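Local coordinates for protein dally-like, isoform A (Drosophila melanogaster, PDB 6XTZ) that binds Wnt proteins as a GPI-anchored cell-surface glypican and shields their palmitoleate lipid, accommodating it in its extracellular helical core, to enable signalling at a distance, at residues Pro181-Val185 against Glu302-Phe307; Val198-Tyr203 against His532-Ala536; Lys245-Cys251 against Ile473-Ser477. The protein carries 5 engineered substitutions. All coordinates share one frame. Residue numbers count along the deposited sequence, not the author numbering.

Contact 1: Pro181-Val185 against Glu302-Phe307; sequences PFGDV and EAIMNF
In the all-helical glypican core, Pro-181 to Val-185 form a tight loop-to-helix turn that packs across one face of helix 296-322, here sampled by Glu-302 to Phe-307. The loop follows helix 169-176 and makes a type II' beta turn from Phe-182 to Val-185. Gly-183 occupies the i+1 position at phi/psi 78/-143°, where a CB would collide with Asn-306 ND2 and with the preceding carbonyl. Asp-184 takes the N-cap position of helix 185-216, without a side-chain capping bond. The backbones come closest at Phe-182 and Ala-303, CA to CA 4.4 Å, an approach permitted by the small alanine: Phe-182 CB sits 3.7 Å from Ala-303 CB. Contacts continue on both sides of this low point. Toward the C-terminal end of the helix segment, Phe-307 (chi1 t) meets Phe-182 (chi1 m) obliquely, CE1 of Phe-182 lying 3.8 Å from CD1 of Phe-307 with the planes at 61°; Pro-181 CB also touches Phe-307 CD1 at 3.9 Å. Toward the N-terminal end, Val-185 (chi1 t) fills the dip beside Glu-302 and Ala-303, its CG2 3.6 Å from Glu-302 CD. Outside the two segments, Tyr-151 of helix 139-158 meets the Phe-182 ring edge-to-face. The side chain of Val-185 lies about 8 Å (nearest atoms) from the bound O-palmitoleoyl serine, and Leu-189 on the same helix belongs to that pocket. The segments bury 375 Å² in all. One hydrogen bond joins them: Asn-306 (chi1 m) donates from ND2 to Phe-182 O at 2.9 Å, with an N-H...O angle of 167°.

Contact 2: Val198-Tyr203 against His532-Ala536; sequences VATRTY and HLRNA
This is close antiparallel helix packing near the middle of the elongated glypican core, joining helix 185-216 through Val-198 to Tyr-203 with the last modelled helix, 513-538, through His-532 to Ala-536. Both segments are regular alpha helix. Their short axes approach to 9.3 Å, with N-to-C directions 159° apart and a signed crossing angle of -159°. Register is set by Ala-199 against Ala-536, CA to CA 4.9 Å, and Thr-202 against Leu-533, CA to CA 6.3 Å; the closer pair is the one in which both residues are alanine, consistent with their small side chains. Ala-536 CB sits against three residues of the opposing helix, 3.9 Å from Ala-199 CA, 4.1 Å from Val-198 CG1 and 4.1 Å from Thr-202 OG1. Thr-202 points its CA-to-CB bond toward helix 513-538. In its m rotamer, OG1 donates to Val-198 O at 2.7 Å within its own helix, and CG2 faces the partner, 3.6 Å from both His-532 O and His-532 CB and 3.7 Å from Leu-533 CD2. Leu-533 (chi1 m, chi2 t) also brings CD2 to 4.3 Å from Tyr-203 CA. The interface is thus van der Waals in character, burying 243 Å² in total, and the threonine hydroxyl is satisfied internally. Helix 185-216 is enclosed on further faces as well: Thr-200 packs on Phe-87 and Phe-91 of helix 51-110, Tyr-203 meets Phe-87 edge-to-face and touches helices 263-283 and 441-455, and Val-198 rests on Tyr-131 of helix 118-134.

Contact 3: Lys245-Cys251 against Ile473-Ser477; sequences KPCTNYC and IASSS
Lys-245 to Cys-251 enter helix 248-258, with Cys-247 as N-cap residue, while Ile-473 to Ser-477 run alongside as an irregular loop. A single parallel beta bridge pairs Cys-247 with Ser-476, CA to CA 5.3 Å: Ser-476 N donates to Pro-246 O at 2.9 Å, and Thr-248 N returns a weak bond to Ser-476 O at 3.0 Å. Thr-248 adds a side-chain bond: its m rotamer lets OG1 donate a hydrogen bond to the same Ser-476 O at 2.7 Å. Ser-475, in the p rotamer, lays CB against Pro-246 O at 3.2 Å and Cys-251 CB at 4.1 Å, while its OG bonds to the carbonyl of Cys-468. Lys-245 (m, m, t, m) lies across the loop, CG 3.2 Å from Ala-474 O and CD 3.3 Å from Ile-473 O, so its aliphatic part lies along the backbone, and its CE is 4.0 Å from Ala-474 CB. Ala-474 has left-handed helical angles, 54/53°, which turn the chain between Ile-473 and the bridging serine. Ile-473 (m, t) presents CG2 to Cys-251 SG at 3.9 Å. The CA-to-CB bond of Cys-251 (chi1 t) points toward this loop, and the residue is disulfide-bonded to Cys-468; that of Cys-247 (chi1 m) points away, and its disulfide partner is Cys-483. Met-233 of helix 224-234 touches both Pro-246 and Cys-251. Together the segments bury 412 Å². An isolated beta bridge at a helix N terminus, bracketed by two disulfides to the chain that flanks its partner loop, belongs here to the cysteine-rich end of the glypican core.

How the contacts relate
Followed from the N terminus, the chain lays down the first halves of contacts 1, 2 and 3 in turn, at 181-185, 198-203 and 245-251. Segment 302-307 then closes contact 1, 473-477 contact 3 and 532-536 contact 2. Contact 3 is therefore nested inside the loop of contact 2, and contact 1 crosses both. The loops of contacts 2 and 3 also span the unmodelled 324-437. Helix 185-216 links contacts 1 and 2, whose nearest atoms are about 17 Å apart. Contacts 1 and 3 lie on opposite sides of the chain's centre, centres about 70 Å apart, joining parts near the lipid pocket and at the cysteine-rich end.

Contact 1: Pro181-Val185 against Glu302-Phe307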
ATOM      1  N   PRO A 181     -11.251  22.068 -34.132  1.00 64.86           N
ATOM      2  CA  PRO A 181     -11.957  23.360 -34.185  1.00 67.97           C
ATOM      3  C   PRO A 181     -11.606  24.296 -33.041  1.00 65.65           C
ATOM      4  O   PRO A 181     -11.611  25.519 -33.233  1.00 63.01           O
ATOM      5  CB  PRO A 181     -13.440  22.955 -34.140  1.00 68.77           C
ATOM      6  CG  PRO A 181     -13.469  21.495 -34.474  1.00 66.11           C
ATOM      7  CD  PRO A 181     -12.178  20.935 -33.980  1.00 66.81           C
ATOM      8  N   PHE A 182     -11.306  23.764 -31.858  1.00 56.17           N
ATOM      9  CA  PHE A 182     -10.986  24.576 -30.693  1.00 55.32           C
ATOM     10  C   PHE A 182      -9.486  24.707 -30.460  1.00 56.51           C
ATOM     11  O   PHE A 182      -9.074  25.169 -29.393  1.00 54.65           O
ATOM     12  CB  PHE A 182     -11.646  23.993 -29.441  1.00 55.48           C
ATOM     13  CG  PHE A 182     -13.139  23.844 -29.548  1.00 59.61           C
ATOM     14  CD1 PHE A 182     -13.884  24.703 -30.340  1.00 61.16           C
ATOM     15  CD2 PHE A 182     -13.797  22.841 -28.852  1.00 64.08           C
ATOM     16  CE1 PHE A 182     -15.255  24.563 -30.436  1.00 62.98           C
ATOM     17  CE2 PHE A 182     -15.169  22.698 -28.943  1.00 65.26           C
ATOM     18  CZ  PHE A 182     -15.899  23.559 -29.737  1.00 64.64           C
ATOM     19  N   GLY A 183      -8.663  24.317 -31.430  1.00 56.00           N
ATOM     20  CA  GLY A 183      -7.230  24.279 -31.219  1.00 54.32           C
ATOM     21  C   GLY A 183      -6.812  23.060 -30.424  1.00 54.25           C
ATOM     22  O   GLY A 183      -7.387  21.980 -30.592  1.00 48.50           O
ATOM     23  N   ASP A 184      -5.818  23.217 -29.550  1.00 56.73           N
ATOM     24  CA  ASP A 184      -5.318  22.126 -28.723  1.00 57.08           C
ATOM     25  C   ASP A 184      -5.934  22.113 -27.328  1.00 55.74           C
ATOM     26  O   ASP A 184      -5.496  21.334 -26.476  1.00 57.61           O
ATOM     27  CB  ASP A 184      -3.791  22.198 -28.624  1.00 58.73           C
ATOM     28  CG  ASP A 184      -3.298  23.521 -28.058  1.00 61.36           C
ATOM     29  OD1 ASP A 184      -4.133  24.373 -27.687  1.00 61.10           O
ATOM     30  OD2 ASP A 184      -2.066  23.710 -27.984  1.00 65.40           O
ATOM     31  N   VAL A 185      -6.933  22.962 -27.077  1.00 50.87           N
ATOM     32  CA  VAL A 185      -7.540  23.025 -25.744  1.00 48.28           C
ATOM     33  C   VAL A 185      -8.246  21.724 -25.377  1.00 43.29           C
ATOM     34  O   VAL A 185      -8.041  21.240 -24.245  1.00 41.53           O
ATOM     35  CB  VAL A 185      -8.460  24.251 -25.643  1.00 46.05           C
ATOM     36  CG1 VAL A 185      -9.195  24.267 -24.311  1.00 45.42           C
ATOM     37  CG2 VAL A 185      -7.657  25.530 -25.828  1.00 45.97           C
ATOM     38  N   GLU A 302     -10.216  30.539 -24.788  1.00 61.29           N
ATOM     39  CA  GLU A 302      -9.246  30.220 -25.830  1.00 61.39           C
ATOM     40  C   GLU A 302      -9.865  29.327 -26.899  1.00 64.28           C
ATOM     41  O   GLU A 302      -9.555  29.466 -28.087  1.00 67.68           O
ATOM     42  CB  GLU A 302      -8.011  29.553 -25.221  1.00 61.32           C
ATOM     43  CG  GLU A 302      -6.922  29.244 -26.238  1.00 61.82           C
ATOM     44  CD  GLU A 302      -5.717  28.566 -25.620  1.00 68.75           C
ATOM     45  OE1 GLU A 302      -5.741  28.304 -24.399  1.00 72.21           O
ATOM     46  OE2 GLU A 302      -4.745  28.294 -26.355  1.00 70.89           O
ATOM     47  N   ALA A 303     -10.747  28.409 -26.496  1.00 64.83           N
ATOM     48  CA  ALA A 303     -11.423  27.562 -27.471  1.00 62.98           C
ATOM     49  C   ALA A 303     -12.334  28.381 -28.377  1.00 65.22           C
ATOM     50  O   ALA A 303     -12.392  28.141 -29.589  1.00 66.19           O
ATOM     51  CB  ALA A 303     -12.217  26.468 -26.756  1.00 56.34           C
ATOM     52  N   ILE A 304     -13.048  29.355 -27.809  1.00 65.32           N
ATOM     53  CA  ILE A 304     -13.912  30.212 -28.616  1.00 65.41           C
ATOM     54  C   ILE A 304     -13.076  31.108 -29.523  1.00 64.13           C
ATOM     55  O   ILE A 304     -13.418  31.325 -30.691  1.00 61.33           O
ATOM     56  CB  ILE A 304     -14.847  31.031 -27.709  1.00 75.50           C
ATOM     57  CG1 ILE A 304     -15.760  30.103 -26.907  1.00 76.98           C
ATOM     58  CG2 ILE A 304     -15.672  32.012 -28.530  1.00 83.70           C
ATOM     59  CD1 ILE A 304     -16.631  29.214 -27.768  1.00 79.56           C
ATOM     60  N   MET A 305     -11.969  31.641 -28.999  1.00 65.97           N
ATOM     61  CA  MET A 305     -11.068  32.445 -29.819  1.00 66.90           C
ATOM     62  C   MET A 305     -10.508  31.633 -30.981  1.00 64.64           C
ATOM     63  O   MET A 305     -10.386  32.141 -32.103  1.00 62.85           O
ATOM     64  CB  MET A 305      -9.938  33.002 -28.951  1.00 75.28           C
ATOM     65  CG  MET A 305      -8.675  33.378 -29.709  1.00 85.27           C
ATOM     66  SD  MET A 305      -7.348  33.889 -28.597  1.00 95.57           S
ATOM     67  CE  MET A 305      -5.912  33.667 -29.644  1.00 96.43           C
ATOM     68  N   ASN A 306     -10.171  30.364 -30.737  1.00 63.60           N
ATOM     69  CA  ASN A 306      -9.679  29.512 -31.814  1.00 61.61           C
ATOM     70  C   ASN A 306     -10.784  29.152 -32.798  1.00 58.02           C
ATOM     71  O   ASN A 306     -10.513  28.950 -33.986  1.00 58.86           O
ATOM     72  CB  ASN A 306      -9.050  28.240 -31.241  1.00 61.64           C
ATOM     73  CG  ASN A 306      -7.813  28.520 -30.412  1.00 67.89           C
ATOM     74  OD1 ASN A 306      -7.115  29.510 -30.629  1.00 71.44           O
ATOM     75  ND2 ASN A 306      -7.532  27.643 -29.455  1.00 70.17           N
ATOM     76  N   PHE A 307     -12.029  29.064 -32.327  1.00 58.58           N
ATOM     77  CA  PHE A 307     -13.137  28.737 -33.213  1.00 64.71           C
ATOM     78  C   PHE A 307     -13.573  29.921 -34.064  1.00 66.50           C
ATOM     79  O   PHE A 307     -14.146  29.715 -35.137  1.00 66.29           O
ATOM     80  CB  PHE A 307     -14.328  28.218 -32.403  1.00 71.82           C
ATOM     81  CG  PHE A 307     -15.426  27.636 -33.248  1.00 78.60           C
ATOM     82  CD1 PHE A 307     -15.327  26.345 -33.741  1.00 80.87           C
ATOM     83  CD2 PHE A 307     -16.556  28.378 -33.550  1.00 80.00           C
ATOM     84  CE1 PHE A 307     -16.332  25.806 -34.520  1.00 79.98           C
ATOM     85  CE2 PHE A 307     -17.565  27.843 -34.329  1.00 79.82           C
ATOM     86  CZ  PHE A 307     -17.453  26.555 -34.815  1.00 77.67           C
TER

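Contact 2: Val198-Tyr203 against His532-Ala536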
ATOM      1  N   VAL A 198      -7.024   8.729 -13.315  1.00 44.54           N
ATOM      2  CA  VAL A 198      -6.261   7.493 -13.170  1.00 44.11           C
ATOM      3  C   VAL A 198      -5.412   7.540 -11.906  1.00 41.00           C
ATOM      4  O   VAL A 198      -5.375   6.581 -11.129  1.00 41.48           O
ATOM      5  CB  VAL A 198      -5.400   7.237 -14.420  1.00 40.81           C
ATOM      6  CG1 VAL A 198      -4.496   6.035 -14.201  1.00 36.89           C
ATOM      7  CG2 VAL A 198      -6.286   7.016 -15.634  1.00 40.90           C
ATOM      8  N   ALA A 199      -4.728   8.663 -11.673  1.00 41.47           N
ATOM      9  CA  ALA A 199      -3.900   8.786 -10.478  1.00 38.78           C
ATOM     10  C   ALA A 199      -4.748   8.776  -9.212  1.00 42.48           C
ATOM     11  O   ALA A 199      -4.345   8.202  -8.194  1.00 46.00           O
ATOM     12  CB  ALA A 199      -3.056  10.058 -10.550  1.00 33.27           C
ATOM     13  N   THR A 200      -5.927   9.400  -9.256  1.00 41.11           N
ATOM     14  CA  THR A 200      -6.777   9.459  -8.071  1.00 39.86           C
ATOM     15  C   THR A 200      -7.328   8.082  -7.720  1.00 41.91           C
ATOM     16  O   THR A 200      -7.290   7.666  -6.555  1.00 40.96           O
ATOM     17  CB  THR A 200      -7.918  10.454  -8.289  1.00 42.47           C
ATOM     18  OG1 THR A 200      -7.376  11.733  -8.643  1.00 42.75           O
ATOM     19  CG2 THR A 200      -8.751  10.594  -7.024  1.00 29.14           C
ATOM     20  N   ARG A 201      -7.844   7.360  -8.715  1.00 41.37           N
ATOM     21  CA  ARG A 201      -8.390   6.031  -8.459  1.00 39.67           C
ATOM     22  C   ARG A 201      -7.299   5.061  -8.025  1.00 38.95           C
ATOM     23  O   ARG A 201      -7.467   4.321  -7.049  1.00 38.57           O
ATOM     24  CB  ARG A 201      -9.110   5.508  -9.701  1.00 40.76           C
ATOM     25  CG  ARG A 201      -9.364   4.013  -9.658  1.00 47.73           C
ATOM     26  CD  ARG A 201     -10.234   3.542 -10.809  1.00 44.73           C
ATOM     27  NE  ARG A 201     -10.274   2.083 -10.877  1.00 53.65           N
ATOM     28  CZ  ARG A 201     -11.058   1.317 -10.125  1.00 48.94           C
ATOM     29  NH1 ARG A 201     -11.878   1.865  -9.236  1.00 45.60           N
ATOM     30  NH2 ARG A 201     -11.023  -0.002 -10.259  1.00 47.28           N
ATOM     31  N   THR A 202      -6.169   5.054  -8.738  1.00 36.20           N
ATOM     32  CA  THR A 202      -5.094   4.120  -8.419  1.00 38.02           C
ATOM     33  C   THR A 202      -4.549   4.359  -7.015  1.00 40.38           C
ATOM     34  O   THR A 202      -4.196   3.408  -6.307  1.00 46.54           O
ATOM     35  CB  THR A 202      -3.978   4.235  -9.457  1.00 38.51           C
ATOM     36  OG1 THR A 202      -4.526   4.041 -10.768  1.00 40.45           O
ATOM     37  CG2 THR A 202      -2.896   3.192  -9.208  1.00 32.40           C
ATOM     38  N   TYR A 203      -4.484   5.623  -6.593  1.00 37.39           N
ATOM     39  CA  TYR A 203      -3.994   5.951  -5.258  1.00 36.71           C
ATOM     40  C   TYR A 203      -4.827   5.256  -4.185  1.00 41.28           C
ATOM     41  O   TYR A 203      -4.286   4.610  -3.279  1.00 36.07           O
ATOM     42  CB  TYR A 203      -4.023   7.468  -5.071  1.00 37.93           C
ATOM     43  CG  TYR A 203      -3.280   7.995  -3.864  1.00 34.25           C
ATOM     44  CD1 TYR A 203      -1.893   7.977  -3.815  1.00 33.28           C
ATOM     45  CD2 TYR A 203      -3.967   8.547  -2.790  1.00 37.30           C
ATOM     46  CE1 TYR A 203      -1.212   8.474  -2.720  1.00 35.83           C
ATOM     47  CE2 TYR A 203      -3.295   9.045  -1.691  1.00 37.01           C
ATOM     48  CZ  TYR A 203      -1.918   9.006  -1.662  1.00 39.02           C
ATOM     49  OH  TYR A 203      -1.242   9.502  -0.571  1.00 46.97           O
ATOM     50  N   HIS A 532       0.665  -0.273 -11.345  1.00 38.83           N
ATOM     51  CA  HIS A 532      -0.371   0.722 -11.605  1.00 37.53           C
ATOM     52  C   HIS A 532       0.017   2.086 -11.047  1.00 38.27           C
ATOM     53  O   HIS A 532      -0.256   3.117 -11.672  1.00 43.16           O
ATOM     54  CB  HIS A 532      -1.703   0.258 -11.019  1.00 41.00           C
ATOM     55  CG  HIS A 532      -2.223  -1.005 -11.631  1.00 56.95           C
ATOM     56  ND1 HIS A 532      -3.317  -1.679 -11.133  1.00 60.65           N
ATOM     57  CD2 HIS A 532      -1.798  -1.719 -12.700  1.00 61.52           C
ATOM     58  CE1 HIS A 532      -3.544  -2.752 -11.869  1.00 61.11           C
ATOM     59  NE2 HIS A 532      -2.636  -2.799 -12.826  1.00 61.06           N
ATOM     60  N   LEU A 533       0.661   2.112  -9.878  1.00 37.62           N
ATOM     61  CA  LEU A 533       1.110   3.381  -9.314  1.00 40.90           C
ATOM     62  C   LEU A 533       2.174   4.032 -10.189  1.00 41.40           C
ATOM     63  O   LEU A 533       2.149   5.249 -10.404  1.00 43.91           O
ATOM     64  CB  LEU A 533       1.641   3.169  -7.896  1.00 40.49           C
ATOM     65  CG  LEU A 533       0.604   2.857  -6.818  1.00 36.82           C
ATOM     66  CD1 LEU A 533       1.294   2.509  -5.510  1.00 37.47           C
ATOM     67  CD2 LEU A 533      -0.341   4.034  -6.628  1.00 35.73           C
ATOM     68  N   ARG A 534       3.119   3.240 -10.701  1.00 41.06           N
ATOM     69  CA  ARG A 534       4.157   3.797 -11.565  1.00 41.60           C
ATOM     70  C   ARG A 534       3.570   4.301 -12.878  1.00 41.27           C
ATOM     71  O   ARG A 534       3.947   5.376 -13.360  1.00 45.61           O
ATOM     72  CB  ARG A 534       5.243   2.755 -11.828  1.00 47.99           C
ATOM     73  CG  ARG A 534       6.076   2.406 -10.607  1.00 55.09           C
ATOM     74  CD  ARG A 534       7.145   1.379 -10.939  1.00 56.55           C
ATOM     75  NE  ARG A 534       7.923   1.004  -9.762  1.00 62.77           N
ATOM     76  CZ  ARG A 534       8.887   0.090  -9.764  1.00 70.34           C
ATOM     77  NH1 ARG A 534       9.195  -0.548 -10.885  1.00 74.39           N
ATOM     78  NH2 ARG A 534       9.542  -0.190  -8.644  1.00 70.47           N
ATOM     79  N   ASN A 535       2.652   3.535 -13.473  1.00 42.31           N
ATOM     80  CA  ASN A 535       1.984   3.996 -14.685  1.00 46.44           C
ATOM     81  C   ASN A 535       1.179   5.262 -14.419  1.00 46.73           C
ATOM     82  O   ASN A 535       1.192   6.195 -15.230  1.00 49.58           O
ATOM     83  CB  ASN A 535       1.082   2.895 -15.242  1.00 47.68           C
ATOM     84  CG  ASN A 535       1.868   1.745 -15.841  1.00 51.34           C
ATOM     85  OD1 ASN A 535       2.971   1.932 -16.353  1.00 51.11           O
ATOM     86  ND2 ASN A 535       1.299   0.546 -15.784  1.00 54.06           N
ATOM     87  N   ALA A 536       0.476   5.313 -13.284  1.00 43.86           N
ATOM     88  CA  ALA A 536      -0.311   6.494 -12.953  1.00 39.80           C
ATOM     89  C   ALA A 536       0.573   7.711 -12.721  1.00 42.99           C
ATOM     90  O   ALA A 536       0.170   8.839 -13.032  1.00 44.61           O
ATOM     91  CB  ALA A 536      -1.175   6.222 -11.721  1.00 33.69           C
TER

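Contact 3: Lys245-Cys251 against Ile473-Ser477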
ATOM      1  N   LYS A 245      19.625 -10.696  29.903  1.00 58.19           N
ATOM      2  CA  LYS A 245      18.759 -10.669  28.740  1.00 59.19           C
ATOM      3  C   LYS A 245      19.535 -11.084  27.491  1.00 56.40           C
ATOM      4  O   LYS A 245      20.767 -11.020  27.463  1.00 54.34           O
ATOM      5  CB  LYS A 245      18.169  -9.271  28.557  1.00 59.69           C
ATOM      6  CG  LYS A 245      17.114  -8.895  29.583  1.00 66.29           C
ATOM      7  CD  LYS A 245      15.925  -9.841  29.524  1.00 71.58           C
ATOM      8  CE  LYS A 245      14.732  -9.285  30.289  1.00 78.88           C
ATOM      9  NZ  LYS A 245      15.053  -9.017  31.718  1.00 83.60           N
ATOM     10  N   PRO A 246      18.837 -11.522  26.445  1.00 51.90           N
ATOM     11  CA  PRO A 246      19.525 -11.851  25.193  1.00 48.67           C
ATOM     12  C   PRO A 246      20.108 -10.608  24.540  1.00 50.25           C
ATOM     13  O   PRO A 246      19.623  -9.490  24.730  1.00 51.02           O
ATOM     14  CB  PRO A 246      18.417 -12.462  24.324  1.00 49.97           C
ATOM     15  CG  PRO A 246      17.311 -12.802  25.270  1.00 51.00           C
ATOM     16  CD  PRO A 246      17.396 -11.817  26.380  1.00 52.24           C
ATOM     17  N   CYS A 247      21.168 -10.814  23.764  1.00 46.73           N
ATOM     18  CA  CYS A 247      21.763  -9.713  23.023  1.00 49.56           C
ATOM     19  C   CYS A 247      20.796  -9.215  21.954  1.00 47.82           C
ATOM     20  O   CYS A 247      20.015  -9.984  21.385  1.00 50.71           O
ATOM     21  CB  CYS A 247      23.085 -10.143  22.386  1.00 52.90           C
ATOM     22  SG  CYS A 247      24.284 -10.881  23.533  1.00 60.59           S
ATOM     23  N   THR A 248      20.848  -7.909  21.691  1.00 46.98           N
ATOM     24  CA  THR A 248      19.912  -7.301  20.750  1.00 42.73           C
ATOM     25  C   THR A 248      20.083  -7.879  19.350  1.00 44.47           C
ATOM     26  O   THR A 248      19.126  -8.381  18.750  1.00 49.58           O
ATOM     27  CB  THR A 248      20.094  -5.783  20.736  1.00 47.60           C
ATOM     28  OG1 THR A 248      19.820  -5.261  22.040  1.00 53.99           O
ATOM     29  CG2 THR A 248      19.148  -5.140  19.731  1.00 40.34           C
ATOM     30  N   ASN A 249      21.307  -7.821  18.816  1.00 42.82           N
ATOM     31  CA  ASN A 249      21.558  -8.357  17.482  1.00 48.70           C
ATOM     32  C   ASN A 249      21.248  -9.846  17.408  1.00 51.82           C
ATOM     33  O   ASN A 249      20.791 -10.335  16.368  1.00 53.59           O
ATOM     34  CB  ASN A 249      23.005  -8.087  17.074  1.00 53.14           C
ATOM     35  CG  ASN A 249      23.267  -6.618  16.799  1.00 57.15           C
ATOM     36  OD1 ASN A 249      22.409  -5.767  17.035  1.00 53.49           O
ATOM     37  ND2 ASN A 249      24.459  -6.312  16.300  1.00 58.56           N
ATOM     38  N   TYR A 250      21.486 -10.580  18.497  1.00 43.18           N
ATOM     39  CA  TYR A 250      21.102 -11.985  18.545  1.00 45.01           C
ATOM     40  C   TYR A 250      19.588 -12.138  18.451  1.00 46.63           C
ATOM     41  O   TYR A 250      19.082 -12.957  17.674  1.00 46.40           O
ATOM     42  CB  TYR A 250      21.649 -12.624  19.824  1.00 44.36           C
ATOM     43  CG  TYR A 250      21.241 -14.064  20.047  1.00 43.77           C
ATOM     44  CD1 TYR A 250      21.146 -14.959  18.988  1.00 44.50           C
ATOM     45  CD2 TYR A 250      20.974 -14.534  21.327  1.00 43.49           C
ATOM     46  CE1 TYR A 250      20.775 -16.274  19.196  1.00 44.03           C
ATOM     47  CE2 TYR A 250      20.609 -15.848  21.544  1.00 41.55           C
ATOM     48  CZ  TYR A 250      20.510 -16.713  20.476  1.00 46.85           C
ATOM     49  OH  TYR A 250      20.143 -18.022  20.688  1.00 53.01           O
ATOM     50  N   CYS A 251      18.848 -11.342  19.228  1.00 43.31           N
ATOM     51  CA  CYS A 251      17.390 -11.379  19.150  1.00 39.56           C
ATOM     52  C   CYS A 251      16.899 -10.987  17.761  1.00 47.94           C
ATOM     53  O   CYS A 251      15.999 -11.632  17.211  1.00 49.39           O
ATOM     54  CB  CYS A 251      16.783 -10.459  20.210  1.00 40.02           C
ATOM     55  SG  CYS A 251      14.976 -10.376  20.191  1.00 46.50           S
ATOM     56  N   ILE A 473      10.529  -9.680  25.931  1.00105.08           N
ATOM     57  CA  ILE A 473      11.897 -10.091  25.653  1.00 91.19           C
ATOM     58  C   ILE A 473      12.847  -9.104  26.304  1.00 88.68           C
ATOM     59  O   ILE A 473      13.686  -9.484  27.130  1.00 93.75           O
ATOM     60  CB  ILE A 473      12.139 -10.192  24.138  1.00 77.00           C
ATOM     61  CG1 ILE A 473      11.189 -11.210  23.519  1.00 73.74           C
ATOM     62  CG2 ILE A 473      13.582 -10.554  23.853  1.00 72.75           C
ATOM     63  CD1 ILE A 473      11.401 -11.418  22.042  1.00 73.41           C
ATOM     64  N   ALA A 474      12.719  -7.833  25.922  1.00 83.55           N
ATOM     65  CA  ALA A 474      13.498  -6.734  26.495  1.00 82.05           C
ATOM     66  C   ALA A 474      14.998  -7.014  26.405  1.00 84.09           C
ATOM     67  O   ALA A 474      15.731  -6.962  27.397  1.00 90.51           O
ATOM     68  CB  ALA A 474      13.069  -6.458  27.939  1.00 80.08           C
ATOM     69  N   SER A 475      15.448  -7.323  25.192  1.00 80.95           N
ATOM     70  CA  SER A 475      16.841  -7.686  24.969  1.00 79.88           C
ATOM     71  C   SER A 475      17.771  -6.541  25.354  1.00 83.13           C
ATOM     72  O   SER A 475      17.430  -5.362  25.233  1.00 83.91           O
ATOM     73  CB  SER A 475      17.057  -8.067  23.504  1.00 77.58           C
ATOM     74  OG  SER A 475      16.712  -6.997  22.642  1.00 78.69           O
ATOM     75  N   SER A 476      18.961  -6.904  25.825  1.00 91.11           N
ATOM     76  CA  SER A 476      19.945  -5.919  26.250  1.00107.10           C
ATOM     77  C   SER A 476      20.746  -5.419  25.056  1.00132.64           C
ATOM     78  O   SER A 476      21.150  -6.198  24.187  1.00132.51           O
ATOM     79  CB  SER A 476      20.885  -6.518  27.296  1.00 99.23           C
ATOM     80  OG  SER A 476      21.871  -5.580  27.688  1.00 96.79           O
ATOM     81  N   SER A 477      20.984  -4.105  25.022  1.00157.92           N
ATOM     82  CA  SER A 477      21.710  -3.500  23.912  1.00165.04           C
ATOM     83  C   SER A 477      23.208  -3.771  23.966  1.00164.24           C
ATOM     84  O   SER A 477      23.907  -3.473  22.990  1.00167.01           O
ATOM     85  CB  SER A 477      21.460  -1.991  23.882  1.00167.31           C
ATOM     86  OG  SER A 477      21.926  -1.375  25.070  1.00170.82           O
TER